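Local coordinates for protein ribonuclease VapC (Caulobacter crescentus, PDB 5K8J) that probably acts as the toxic, magnesium-dependent RNase of a toxin-antitoxin pair and is bound here by its VapB antitoxin, at residues H12-D17 with V39-G44. Residues are numbered along the deposited sequence; the frame is centred on the assembly and turned at random.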
ATOM      1  N   HIS B  12      28.226  -5.678  19.128  1.00 16.98           N
ATOM      2  CA  HIS B  12      28.802  -6.396  20.258  1.00 20.28           C
ATOM      3  C   HIS B  12      28.905  -7.885  19.975  1.00 20.83           C
ATOM      4  O   HIS B  12      29.861  -8.544  20.411  1.00 21.18           O
ATOM      5  CB  HIS B  12      27.965  -6.102  21.506  1.00 20.45           C
ATOM      6  CG  HIS B  12      28.271  -4.757  22.105  1.00 20.63           C
ATOM      7  ND1 HIS B  12      28.777  -4.616  23.383  1.00 28.27           N
ATOM      8  CD2 HIS B  12      28.224  -3.507  21.582  1.00 22.42           C
ATOM      9  CE1 HIS B  12      28.995  -3.335  23.628  1.00 27.90           C
ATOM     10  NE2 HIS B  12      28.671  -2.641  22.552  1.00 23.27           N
ATOM     11  N   LEU B  13      27.966  -8.420  19.206  1.00 22.33           N
ATOM     12  CA  LEU B  13      28.062  -9.802  18.753  1.00 25.71           C
ATOM     13  C   LEU B  13      29.251  -9.976  17.801  1.00 23.80           C
ATOM     14  O   LEU B  13      30.127 -10.824  18.027  1.00 24.60           O
ATOM     15  CB  LEU B  13      26.723 -10.193  18.105  1.00 27.86           C
ATOM     16  CG  LEU B  13      26.377 -11.632  17.757  1.00 33.52           C
ATOM     17  CD1 LEU B  13      26.590 -12.542  18.965  1.00 37.74           C
ATOM     18  CD2 LEU B  13      24.935 -11.695  17.300  1.00 31.65           C
ATOM     19  N   ARG B  14      29.358  -9.116  16.786  1.00 21.48           N
ATOM     20  CA  ARG B  14      30.470  -9.201  15.836  1.00 20.85           C
ATOM     21  C   ARG B  14      31.824  -9.092  16.533  1.00 28.16           C
ATOM     22  O   ARG B  14      32.786  -9.785  16.161  1.00 23.39           O
ATOM     23  CB  ARG B  14      30.356  -8.099  14.785  1.00 19.56           C
ATOM     24  CG  ARG B  14      31.449  -8.199  13.680  1.00 21.75           C
ATOM     25  CD  ARG B  14      31.708  -6.883  12.896  1.00 19.73           C
ATOM     26  NE  ARG B  14      32.159  -5.825  13.806  1.00 18.81           N
ATOM     27  CZ  ARG B  14      31.937  -4.526  13.641  1.00 16.37           C
ATOM     28  NH1 ARG B  14      31.292  -4.064  12.580  1.00 21.46           N
ATOM     29  NH2 ARG B  14      32.360  -3.667  14.561  1.00 19.74           N
ATOM     30  N   ASP B  15      31.939  -8.200  17.511  1.00 21.61           N
ATOM     31  CA  ASP B  15      33.227  -7.944  18.136  1.00 21.17           C
ATOM     32  C   ASP B  15      33.464  -8.776  19.388  1.00 25.51           C
ATOM     33  O   ASP B  15      34.525  -8.633  20.006  1.00 24.68           O
ATOM     34  CB  ASP B  15      33.367  -6.451  18.417  1.00 20.77           C
ATOM     35  CG  ASP B  15      33.540  -5.662  17.155  1.00 19.08           C
ATOM     36  OD1 ASP B  15      33.781  -6.291  16.089  1.00 22.73           O
ATOM     37  OD2 ASP B  15      33.415  -4.424  17.191  1.00 20.92           O
ATOM     38  N   GLY B  16      32.562  -9.702  19.728  1.00 23.91           N
ATOM     39  CA  GLY B  16      32.889 -10.747  20.680  1.00 25.38           C
ATOM     40  C   GLY B  16      32.610 -10.416  22.127  1.00 29.76           C
ATOM     41  O   GLY B  16      33.310 -10.921  23.022  1.00 32.06           O
ATOM     42  N   ASP B  17      31.630  -9.582  22.386  1.00 28.85           N
ATOM     43  CA  ASP B  17      31.238  -9.237  23.753  1.00 26.53           C
ATOM     44  C   ASP B  17      30.538 -10.422  24.395  1.00 25.52           C
ATOM     45  O   ASP B  17      29.446 -10.799  23.958  1.00 32.59           O
ATOM     46  CB  ASP B  17      30.317  -8.025  23.723  1.00 27.01           C
ATOM     47  CG  ASP B  17      29.792  -7.638  25.088  1.00 36.07           C
ATOM     48  OD1 ASP B  17      29.958  -8.411  26.056  1.00 35.46           O
ATOM     49  OD2 ASP B  17      29.203  -6.538  25.178  1.00 32.25           O
ATOM     50  N   VAL B  39      24.536  -2.483   6.778  1.00 12.90           N
ATOM     51  CA  VAL B  39      25.344  -1.407   6.205  1.00 11.78           C
ATOM     52  C   VAL B  39      26.315  -0.865   7.244  1.00 12.56           C
ATOM     53  O   VAL B  39      27.500  -0.626   6.963  1.00 12.34           O
ATOM     54  CB  VAL B  39      24.445  -0.293   5.648  1.00  9.44           C
ATOM     55  CG1 VAL B  39      25.237   0.975   5.375  1.00 10.28           C
ATOM     56  CG2 VAL B  39      23.792  -0.800   4.359  1.00 12.51           C
ATOM     57  N   GLU B  40      25.817  -0.623   8.447  1.00 10.56           N
ATOM     58  CA  GLU B  40      26.676  -0.110   9.501  1.00 10.20           C
ATOM     59  C   GLU B  40      27.767  -1.107   9.850  1.00 12.10           C
ATOM     60  O   GLU B  40      28.929  -0.712  10.032  1.00 14.51           O
ATOM     61  CB  GLU B  40      25.833   0.259  10.721  1.00 14.08           C
ATOM     62  CG  GLU B  40      24.813   1.350  10.473  1.00 13.15           C
ATOM     63  CD  GLU B  40      24.139   1.743  11.781  1.00 17.22           C
ATOM     64  OE1 GLU B  40      24.802   2.484  12.552  1.00 18.55           O
ATOM     65  OE2 GLU B  40      23.016   1.224  12.076  1.00 17.17           O
ATOM     66  N   LEU B  41      27.422  -2.405   9.927  1.00 12.66           N
ATOM     67  CA  LEU B  41      28.390  -3.463  10.264  1.00 12.10           C
ATOM     68  C   LEU B  41      29.457  -3.603   9.190  1.00 14.39           C
ATOM     69  O   LEU B  41      30.642  -3.835   9.502  1.00 14.90           O
ATOM     70  CB  LEU B  41      27.653  -4.790  10.452  1.00 12.50           C
ATOM     71  CG  LEU B  41      26.819  -4.874  11.728  1.00 15.55           C
ATOM     72  CD1 LEU B  41      25.725  -5.921  11.631  1.00 17.27           C
ATOM     73  CD2 LEU B  41      27.726  -5.180  12.921  1.00 16.25           C
ATOM     74  N   GLU B  42      29.049  -3.510   7.920  1.00 13.64           N
ATOM     75  CA  GLU B  42      29.986  -3.620   6.804  1.00 13.39           C
ATOM     76  C   GLU B  42      30.993  -2.484   6.847  1.00 14.41           C
ATOM     77  O   GLU B  42      32.195  -2.697   6.660  1.00 15.85           O
ATOM     78  CB  GLU B  42      29.223  -3.582   5.476  1.00 14.71           C
ATOM     79  CG  GLU B  42      28.285  -4.760   5.193  1.00 17.48           C
ATOM     80  CD  GLU B  42      28.964  -6.043   4.778  1.00 17.88           C
ATOM     81  OE1 GLU B  42      30.195  -6.155   4.929  1.00 17.73           O
ATOM     82  OE2 GLU B  42      28.244  -6.963   4.298  1.00 18.76           O
ATOM     83  N   GLY B  43      30.513  -1.262   7.078  1.00 15.16           N
ATOM     84  CA  GLY B  43      31.425  -0.132   7.170  1.00 14.81           C
ATOM     85  C   GLY B  43      32.407  -0.288   8.307  1.00 14.32           C
ATOM     86  O   GLY B  43      33.598   0.002   8.160  1.00 16.05           O
ATOM     87  N   GLY B  44      31.928  -0.766   9.463  1.00 16.32           N
ATOM     88  CA  GLY B  44      32.790  -0.930  10.619  1.00 19.36           C
ATOM     89  C   GLY B  44      33.933  -1.910  10.410  1.00 15.55           C
ATOM     90  O   GLY B  44      35.005  -1.757  10.999  1.00 15.97           O
TER
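Arg14, near the end of helix 7-15, reaches Leu41 and Gly44 of helix 35-45 through its guanidinium; the nearest CA atoms, those of Arg14 and Leu41, are 8.3 Å apart. The bond from CA to CB of Arg14 is directed toward helix 35-45, and CG, set anti to the backbone N (chi1 -176°), carries the chain outward. The chain bends about the CG-CD bond (chi3 61°), which turns the guanidinium back beside the neighbouring Asp15. There NE donates to Asp15 OD1 at 2.8 Å and NH2 to Asp15 OD2 at 2.9 Å, a side-on, two-nitrogen salt bridge. Both oxygens lie close to the guanidinium plane, although NE meets OD1 from above the carboxylate plane; the paired bonds limit rotation of the group. NH1 faces helix 35-45: it comes 3.2 Å from Leu41 O, which sits at the guanidinium edge, and 3.8 Å from Leu41 CD2. Gly44 CA, obliquely placed, is 4.0 Å from NH1, and the bare glycine backbone lets the cation come this close. Both charges of the salt bridge have second partners: Arg14 NH2 also pairs with Glu72 of the VapB chain, whose backbone N binds Asp15 OD2, while Asp15 OD1 also takes Arg55. Within the PIN domain, helix 49-65 packs against both partners, Met62 touching Arg14 and Leu59 touching Leu41, while Leu41 also rests on Ala10 and Ile11 of helix 7-15, the helix that follows strand 3-5 of the parallel sheet.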